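Local structure of aminoacyl-histidine dipeptidase (Vibrio alginolyticus, 3MRU) at residues L215-D223 against L258-A266; N230-A240 against I325-N333. The protein is an M20C-family metallodipeptidase with a two-zinc site that probably hydrolyses dipeptides, preferentially hydrophobic ones and those with prolyl residues. All coordinates share one frame; numbering follows the deposited sequence.

Contact 1 (L215-D223 against L258-A266); sequences LKGGHSGCD and LRNAIPREA
Ser220 and Asn260 join the two segments at one end, where Ser220 N donates to Asn260 O at 2.9 Å. A second backbone bond follows from Ile262 N to Gly218 O, at 2.7 Å. Between them His219 and Ala261 form an antiparallel non-hydrogen-bonded pair with CA atoms 4.3 Å apart, which is consistent with a short antiparallel pairing of two strands far apart in the chain, 218-219 with 261-262, in the Gly-Gly-His-Ser-Gly region of the M20 dimerisation-type domain.

Within 215-223 one bond holds the His219 ring. With CG anti to the backbone N (chi1 164°), ND1 accepts Cys222 N at 2.9 Å, tilted slightly from the ring plane, while CD2 lies 3.6 Å from Asn260 O, which approaches obliquely. The backbone N of His219 points almost straight (179°) at Asp223 OD2, on the anti side of that carboxylate, and Asp223 N returns a bond to His219 O.

Apolar contact comes from Ile262, whose CD1 lies against both Gly218 C and Asp223, 3.9 Å from Asp223 CB. At the other end Arg264 bends at chi3, laying its guanidinium alongside the chain of 215-217, with one face toward Leu215 O and Lys216 O. Arg264 CB and Leu215 CB approach to 3.9 Å.

Ser220 OG is hydrogen-bonded to Arg369 NE of strand 361-370, a residue the His219 side chain also touches, and the His219 side chain is about 14 Å from a bound zinc ion. The bond from Cys222 N to ND1 therefore restrains the rotation of the His219 ring, and Asp223 pins the backbone at His219, whereas the partner segment supplies backbone groups, Ile262 and the Arg264 side chain.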
loop_
_atom_site.group_PDB
_atom_site.type_symbol
_atom_site.label_atom_id
_atom_site.label_comp_id
_atom_site.label_asym_id
_atom_site.label_seq_id
_atom_site.Cartn_x
_atom_site.Cartn_y
_atom_site.Cartn_z
ATOM N N LEU A 215 6.856 -9.448 -19.624
ATOM C CA LEU A 215 6.125 -9.916 -18.459
ATOM C C LEU A 215 5.098 -8.875 -18.008
ATOM O O LEU A 215 5.378 -7.676 -18.017
ATOM C CB LEU A 215 7.080 -10.267 -17.323
ATOM C CG LEU A 215 7.825 -11.614 -17.353
ATOM C CD1 LEU A 215 6.889 -12.802 -17.617
ATOM C CD2 LEU A 215 8.993 -11.602 -18.345
ATOM N N LYS A 216 3.907 -9.343 -17.643
ATOM C CA LYS A 216 2.796 -8.472 -17.276
ATOM C C LYS A 216 3.102 -7.589 -16.064
ATOM O O LYS A 216 2.395 -6.588 -15.814
ATOM C CB LYS A 216 1.525 -9.290 -17.006
ATOM C CG LYS A 216 0.506 -9.298 -18.154
ATOM C CD LYS A 216 -0.553 -10.408 -17.958
ATOM C CE LYS A 216 -1.634 -10.371 -19.047
ATOM N NZ LYS A 216 -1.068 -10.607 -20.415
ATOM N N GLY A 217 4.149 -7.951 -15.322
ATOM C CA GLY A 217 4.500 -7.243 -14.104
ATOM C C GLY A 217 3.302 -7.048 -13.186
ATOM O O GLY A 217 2.327 -7.826 -13.205
ATOM N N GLY A 218 3.375 -5.995 -12.380
ATOM C CA GLY A 218 2.342 -5.729 -11.393
ATOM C C GLY A 218 2.914 -5.116 -10.138
ATOM O O GLY A 218 4.112 -4.842 -10.038
ATOM N N HIS A 219 2.042 -4.919 -9.173
ATOM C CA HIS A 219 2.409 -4.314 -7.933
ATOM C C HIS A 219 2.673 -5.414 -6.907
ATOM O O HIS A 219 1.787 -6.218 -6.603
ATOM C CB HIS A 219 1.249 -3.433 -7.536
ATOM C CG HIS A 219 1.255 -3.007 -6.106
ATOM N ND1 HIS A 219 0.491 -3.636 -5.147
ATOM C CD2 HIS A 219 1.885 -1.986 -5.485
ATOM C CE1 HIS A 219 0.671 -3.031 -3.987
ATOM N NE2 HIS A 219 1.504 -2.023 -4.167
ATOM N N SER A 220 3.890 -5.441 -6.366
ATOM C CA SER A 220 4.323 -6.467 -5.412
ATOM C C SER A 220 3.300 -6.826 -4.334
ATOM O O SER A 220 3.354 -7.902 -3.760
ATOM C CB SER A 220 5.645 -6.066 -4.747
ATOM O OG SER A 220 5.455 -5.440 -3.489
ATOM N N GLY A 221 2.382 -5.926 -4.037
ATOM C CA GLY A 221 1.423 -6.180 -2.973
ATOM C C GLY A 221 0.025 -6.715 -3.187
ATOM O O GLY A 221 -0.395 -7.685 -2.540
ATOM N N CYS A 222 -0.693 -6.070 -4.100
ATOM C CA CYS A 222 -2.058 -6.437 -4.409
ATOM C C CYS A 222 -2.022 -7.540 -5.502
ATOM O O CYS A 222 -2.982 -8.311 -5.618
ATOM C CB CYS A 222 -2.894 -5.221 -4.837
ATOM S SG CYS A 222 -3.575 -4.223 -3.423
ATOM N N ASP A 223 -0.920 -7.652 -6.259
ATOM C CA ASP A 223 -0.840 -8.618 -7.373
ATOM C C ASP A 223 0.058 -9.854 -7.145
ATOM O O ASP A 223 0.403 -10.568 -8.093
ATOM C CB ASP A 223 -0.394 -7.907 -8.664
ATOM C CG ASP A 223 -1.266 -6.700 -9.019
ATOM O OD1 ASP A 223 -2.478 -6.745 -8.710
ATOM O OD2 ASP A 223 -0.745 -5.713 -9.617
ATOM N N LEU A 258 11.656 -1.048 -9.301
ATOM C CA LEU A 258 11.622 -0.650 -7.892
ATOM C C LEU A 258 10.985 -1.797 -7.110
ATOM O O LEU A 258 10.222 -2.573 -7.681
ATOM C CB LEU A 258 10.968 0.730 -7.722
ATOM C CG LEU A 258 9.650 1.064 -8.440
ATOM C CD1 LEU A 258 8.669 1.711 -7.453
ATOM C CD2 LEU A 258 9.887 1.951 -9.653
ATOM N N ARG A 259 11.319 -1.945 -5.832
ATOM C CA ARG A 259 10.806 -3.062 -5.023
ATOM C C ARG A 259 9.272 -3.158 -5.084
ATOM O O ARG A 259 8.699 -4.243 -4.989
ATOM C CB ARG A 259 11.255 -2.884 -3.570
ATOM C CG ARG A 259 12.509 -2.041 -3.406
ATOM C CD ARG A 259 12.647 -1.523 -1.985
ATOM N NE ARG A 259 13.924 -1.900 -1.385
ATOM C CZ ARG A 259 14.907 -1.045 -1.127
ATOM N NH1 ARG A 259 14.765 0.242 -1.417
ATOM N NH2 ARG A 259 16.035 -1.477 -0.581
ATOM N N ASN A 260 8.629 -2.007 -5.233
ATOM C CA ASN A 260 7.192 -1.857 -5.260
ATOM C C ASN A 260 6.473 -2.670 -6.302
ATOM O O ASN A 260 5.281 -2.901 -6.174
ATOM C CB ASN A 260 6.897 -0.378 -5.532
ATOM C CG ASN A 260 5.676 0.107 -4.812
ATOM O OD1 ASN A 260 4.982 1.009 -5.289
ATOM N ND2 ASN A 260 5.393 -0.485 -3.653
ATOM N N ALA A 261 7.196 -3.074 -7.344
ATOM C CA ALA A 261 6.595 -3.676 -8.538
ATOM C C ALA A 261 7.293 -4.933 -9.007
ATOM O O ALA A 261 8.519 -4.964 -9.170
ATOM C CB ALA A 261 6.581 -2.673 -9.682
ATOM N N ILE A 262 6.484 -5.952 -9.272
ATOM C CA ILE A 262 6.958 -7.233 -9.804
ATOM C C ILE A 262 7.741 -6.997 -11.099
ATOM O O ILE A 262 7.176 -6.469 -12.062
ATOM C CB ILE A 262 5.776 -8.168 -10.095
ATOM C CG1 ILE A 262 4.811 -8.203 -8.914
ATOM C CG2 ILE A 262 6.281 -9.538 -10.355
ATOM C CD1 ILE A 262 3.419 -8.754 -9.230
ATOM N N PRO A 263 9.034 -7.388 -11.137
ATOM C CA PRO A 263 9.882 -6.899 -12.220
ATOM C C PRO A 263 9.499 -7.575 -13.522
ATOM O O PRO A 263 9.395 -8.795 -13.574
ATOM C CB PRO A 263 11.288 -7.303 -11.779
ATOM C CG PRO A 263 11.091 -8.476 -10.929
ATOM C CD PRO A 263 9.760 -8.310 -10.248
ATOM N N ARG A 264 9.260 -6.783 -14.558
ATOM C CA ARG A 264 8.793 -7.334 -15.816
ATOM C C ARG A 264 9.898 -7.483 -16.844
ATOM O O ARG A 264 9.808 -8.317 -17.738
ATOM C CB ARG A 264 7.673 -6.487 -16.381
ATOM C CG ARG A 264 8.140 -5.183 -16.936
ATOM C CD ARG A 264 6.992 -4.445 -17.533
ATOM N NE ARG A 264 5.876 -4.323 -16.601
ATOM C CZ ARG A 264 4.664 -3.918 -16.961
ATOM N NH1 ARG A 264 3.694 -3.828 -16.057
ATOM N NH2 ARG A 264 4.421 -3.614 -18.236
ATOM N N GLU A 265 10.938 -6.682 -16.733
ATOM C CA GLU A 265 12.020 -6.763 -17.682
ATOM C C GLU A 265 13.283 -6.943 -16.901
ATOM O O GLU A 265 13.451 -6.317 -15.873
ATOM C CB GLU A 265 12.073 -5.487 -18.515
ATOM C CG GLU A 265 13.330 -5.318 -19.375
ATOM C CD GLU A 265 13.209 -4.157 -20.357
ATOM O OE1 GLU A 265 13.984 -4.115 -21.355
ATOM O OE2 GLU A 265 12.327 -3.287 -20.134
ATOM N N ALA A 266 14.167 -7.806 -17.363
ATOM C CA ALA A 266 15.444 -7.986 -16.705
ATOM C C ALA A 266 16.399 -8.488 -17.732
ATOM O O ALA A 266 15.986 -9.061 -18.730
ATOM C CB ALA A 266 15.324 -8.985 -15.604
#

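Contact 2 (N230-A240 against I325-N333); sequences NANKLIGRFLA and IAALNACPN
Lys233 bridges the segments by its ammonium group, which gives hydrogen bonds to two backbone carbonyls at the end of helix 318-330. NZ sits 2.6 Å from Cys331 O, nearly along the C=O axis (163°), and 3.2 Å from Asn329 O, where it lies well above the carbonyl plane. Bends at chi2 and chi3 carry the chain round to these acceptors, and a positive charge at a helix C-terminal end would be expected to be favoured electrostatically.

The aliphatic part of the same side chain makes van der Waals contact: Lys233 CD meets Asn333 CB at 3.5 Å as the two side chains run alongside one another head to tail. The Asn333 amide is held by Val352 N, which donates to OD1.

In the fold, helices 231-242 and 318-330 lie on the large mixed sheet of the domain as part of an alpha/beta layer, and Leu239 and Leu328 touch Phe253 of strand 249-255. Their short segments cross at 126°, with axes 8.8 Å apart at closest approach.

Apolar packing fills the crossing. Leu328, its CG anti to the backbone N (chi1 180°), extends CD2 to 4.0 Å from Gly236 CA, where the absence of a side chain allows the approach. Further along, Leu239 and Ile325 lie roughly perpendicular, CD1 of the leucine 4.1 Å from CG1 of the isoleucine, while Ile325 CG2 faces Ala240.

Mixed contacts complete the set. The Asn329 amide lies against helix 231-242, with CG 3.5 Å from Ala240 CB and ND2 beside Arg237 CA. The guanidinium of Arg237 turns elsewhere, to a salt bridge with Glu294.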
loop_
_atom_site.group_PDB
_atom_site.type_symbol
_atom_site.label_atom_id
_atom_site.label_comp_id
_atom_site.label_asym_id
_atom_site.label_seq_id
_atom_site.Cartn_x
_atom_site.Cartn_y
_atom_site.Cartn_z
ATOM N N ASN A 230 8.641 -13.361 -12.370
ATOM C CA ASN A 230 9.562 -12.369 -11.836
ATOM C C ASN A 230 10.789 -12.449 -12.729
ATOM O O ASN A 230 11.589 -13.393 -12.656
ATOM C CB ASN A 230 9.834 -12.668 -10.349
ATOM C CG ASN A 230 10.861 -11.742 -9.718
ATOM O OD1 ASN A 230 10.562 -11.074 -8.736
ATOM N ND2 ASN A 230 12.082 -11.734 -10.247
ATOM N N ALA A 231 10.915 -11.448 -13.590
ATOM C CA ALA A 231 12.004 -11.359 -14.571
ATOM C C ALA A 231 13.400 -11.677 -13.985
ATOM O O ALA A 231 14.179 -12.423 -14.598
ATOM C CB ALA A 231 11.986 -9.976 -15.219
ATOM N N ASN A 232 13.684 -11.118 -12.803
ATOM C CA ASN A 232 14.959 -11.290 -12.112
ATOM C C ASN A 232 15.241 -12.728 -11.898
ATOM O O ASN A 232 16.335 -13.200 -12.165
ATOM C CB ASN A 232 14.928 -10.618 -10.743
ATOM C CG ASN A 232 15.169 -9.123 -10.817
ATOM O OD1 ASN A 232 15.994 -8.663 -11.606
ATOM N ND2 ASN A 232 14.466 -8.359 -9.980
ATOM N N LYS A 233 14.225 -13.426 -11.411
ATOM C CA LYS A 233 14.401 -14.803 -10.975
ATOM C C LYS A 233 14.502 -15.762 -12.147
ATOM O O LYS A 233 15.273 -16.714 -12.120
ATOM C CB LYS A 233 13.312 -15.210 -9.971
ATOM C CG LYS A 233 13.457 -14.492 -8.660
ATOM C CD LYS A 233 13.442 -15.447 -7.493
ATOM C CE LYS A 233 14.639 -16.406 -7.466
ATOM N NZ LYS A 233 14.508 -17.438 -6.377
ATOM N N LEU A 234 13.748 -15.489 -13.195
ATOM C CA LEU A 234 13.794 -16.351 -14.350
ATOM C C LEU A 234 15.190 -16.368 -14.997
ATOM O O LEU A 234 15.735 -17.426 -15.309
ATOM C CB LEU A 234 12.684 -15.962 -15.325
ATOM C CG LEU A 234 11.296 -16.093 -14.668
ATOM C CD1 LEU A 234 10.162 -15.599 -15.550
ATOM C CD2 LEU A 234 10.998 -17.527 -14.179
ATOM N N ILE A 235 15.792 -15.196 -15.144
ATOM C CA ILE A 235 17.150 -15.124 -15.665
ATOM C C ILE A 235 18.183 -15.694 -14.697
ATOM O O ILE A 235 19.270 -16.057 -15.099
ATOM C CB ILE A 235 17.531 -13.692 -16.040
ATOM C CG1 ILE A 235 16.462 -13.094 -16.950
ATOM C CG2 ILE A 235 18.895 -13.676 -16.731
ATOM C CD1 ILE A 235 16.217 -13.795 -18.316
ATOM N N GLY A 236 17.853 -15.755 -13.419
ATOM C CA GLY A 236 18.765 -16.334 -12.470
ATOM C C GLY A 236 18.684 -17.834 -12.611
ATOM O O GLY A 236 19.697 -18.519 -12.610
ATOM N N ARG A 237 17.452 -18.329 -12.744
ATOM C CA ARG A 237 17.162 -19.755 -12.804
ATOM C C ARG A 237 17.913 -20.346 -13.972
ATOM O O ARG A 237 18.421 -21.480 -13.894
ATOM C CB ARG A 237 15.672 -19.973 -13.003
ATOM C CG ARG A 237 15.137 -21.285 -12.458
ATOM C CD ARG A 237 13.950 -21.774 -13.324
ATOM N NE ARG A 237 12.688 -21.023 -13.150
ATOM C CZ ARG A 237 11.520 -21.356 -13.712
ATOM N NH1 ARG A 237 11.409 -22.439 -14.490
ATOM N NH2 ARG A 237 10.448 -20.609 -13.485
ATOM N N PHE A 238 18.002 -19.561 -15.049
ATOM C CA PHE A 238 18.710 -19.987 -16.243
ATOM C C PHE A 238 20.201 -20.145 -16.003
ATOM O O PHE A 238 20.772 -21.197 -16.288
ATOM C CB PHE A 238 18.447 -19.041 -17.405
ATOM C CG PHE A 238 19.173 -19.430 -18.666
ATOM C CD1 PHE A 238 18.859 -20.620 -19.331
ATOM C CD2 PHE A 238 20.172 -18.609 -19.194
ATOM C CE1 PHE A 238 19.531 -20.988 -20.496
ATOM C CE2 PHE A 238 20.850 -18.963 -20.358
ATOM C CZ PHE A 238 20.533 -20.159 -21.013
ATOM N N LEU A 239 20.827 -19.110 -15.461
ATOM C CA LEU A 239 22.260 -19.155 -15.184
ATOM C C LEU A 239 22.597 -20.196 -14.125
ATOM O O LEU A 239 23.682 -20.775 -14.126
ATOM C CB LEU A 239 22.766 -17.790 -14.727
ATOM C CG LEU A 239 22.318 -16.524 -15.446
ATOM C CD1 LEU A 239 22.635 -15.307 -14.601
ATOM C CD2 LEU A 239 22.958 -16.435 -16.808
ATOM N N ALA A 240 21.658 -20.423 -13.216
ATOM C CA ALA A 240 21.872 -21.338 -12.118
ATOM C C ALA A 240 22.211 -22.713 -12.662
ATOM O O ALA A 240 23.341 -23.182 -12.512
ATOM C CB ALA A 240 20.651 -21.388 -11.241
ATOM N N ILE A 325 24.965 -15.992 -7.887
ATOM C CA ILE A 325 23.947 -16.774 -8.581
ATOM C C ILE A 325 23.237 -17.793 -7.660
ATOM O O ILE A 325 21.993 -17.856 -7.663
ATOM C CB ILE A 325 24.466 -17.430 -9.865
ATOM C CG1 ILE A 325 24.231 -16.501 -11.050
ATOM C CG2 ILE A 325 23.738 -18.739 -10.134
ATOM C CD1 ILE A 325 25.181 -15.308 -11.128
ATOM N N ALA A 326 23.999 -18.560 -6.872
ATOM C CA ALA A 326 23.376 -19.448 -5.887
ATOM C C ALA A 326 22.403 -18.666 -4.996
ATOM O O ALA A 326 21.283 -19.115 -4.720
ATOM C CB ALA A 326 24.421 -20.148 -5.056
ATOM N N ALA A 327 22.844 -17.478 -4.583
ATOM C CA ALA A 327 22.075 -16.624 -3.705
ATOM C C ALA A 327 20.787 -16.281 -4.419
ATOM O O ALA A 327 19.708 -16.670 -3.969
ATOM C CB ALA A 327 22.855 -15.374 -3.342
ATOM N N LEU A 328 20.894 -15.608 -5.555
ATOM C CA LEU A 328 19.713 -15.233 -6.302
ATOM C C LEU A 328 18.759 -16.426 -6.475
ATOM O O LEU A 328 17.556 -16.300 -6.251
ATOM C CB LEU A 328 20.113 -14.646 -7.648
ATOM C CG LEU A 328 18.957 -14.210 -8.546
ATOM C CD1 LEU A 328 17.927 -13.365 -7.753
ATOM C CD2 LEU A 328 19.460 -13.497 -9.809
ATOM N N ASN A 329 19.298 -17.586 -6.838
ATOM C CA ASN A 329 18.485 -18.772 -7.039
ATOM C C ASN A 329 17.843 -19.364 -5.782
ATOM O O ASN A 329 16.655 -19.737 -5.790
ATOM C CB ASN A 329 19.317 -19.849 -7.703
ATOM C CG ASN A 329 18.483 -20.787 -8.518
ATOM O OD1 ASN A 329 18.423 -21.965 -8.215
ATOM N ND2 ASN A 329 17.823 -20.270 -9.563
ATOM N N ALA A 330 18.637 -19.478 -4.720
ATOM C CA ALA A 330 18.159 -20.061 -3.476
ATOM C C ALA A 330 17.058 -19.186 -2.929
ATOM O O ALA A 330 15.984 -19.645 -2.569
ATOM C CB ALA A 330 19.287 -20.173 -2.467
ATOM N N CYS A 331 17.338 -17.899 -2.905
ATOM C CA CYS A 331 16.473 -16.887 -2.318
ATOM C C CYS A 331 14.960 -17.070 -2.614
ATOM O O CYS A 331 14.567 -17.198 -3.766
ATOM C CB CYS A 331 17.011 -15.529 -2.784
ATOM S SG CYS A 331 16.074 -14.116 -2.323
ATOM N N PRO A 332 14.119 -17.099 -1.571
ATOM C CA PRO A 332 12.673 -17.223 -1.740
ATOM C C PRO A 332 12.081 -16.032 -2.473
ATOM O O PRO A 332 12.686 -14.969 -2.492
ATOM C CB PRO A 332 12.152 -17.246 -0.310
ATOM C CG PRO A 332 13.209 -16.575 0.472
ATOM C CD PRO A 332 14.479 -17.017 -0.149
ATOM N N ASN A 333 10.913 -16.226 -3.082
ATOM C CA ASN A 333 10.218 -15.176 -3.823
ATOM C C ASN A 333 8.761 -15.544 -4.061
ATOM O O ASN A 333 8.436 -16.719 -4.198
ATOM C CB ASN A 333 10.898 -14.883 -5.164
ATOM C CG ASN A 333 10.271 -13.691 -5.875
ATOM O OD1 ASN A 333 10.117 -12.621 -5.289
ATOM N ND2 ASN A 333 9.894 -13.874 -7.133
#

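Along the chain the segments come in the order 215-223, 230-240, 258-266 and 325-333, so the two contacts cross rather than nest. Contact 1 closes a loop of 34 residues that holds helix 231-242 and strand 249-255. Contact 2 starts inside that loop and closes a longer one of 84 residues, taking in strands 249-255, 266-273 and 303-308 and helix 277-295, and ending on helix 318-330. Their centres lie about 15 Å apart, and they meet directly where Pro263 O probably accepts Ala231 N, at 3.1 Å. The small strand pair is thereby tied to the beginning of helix 231-242, and that helix in turn to helix 318-330.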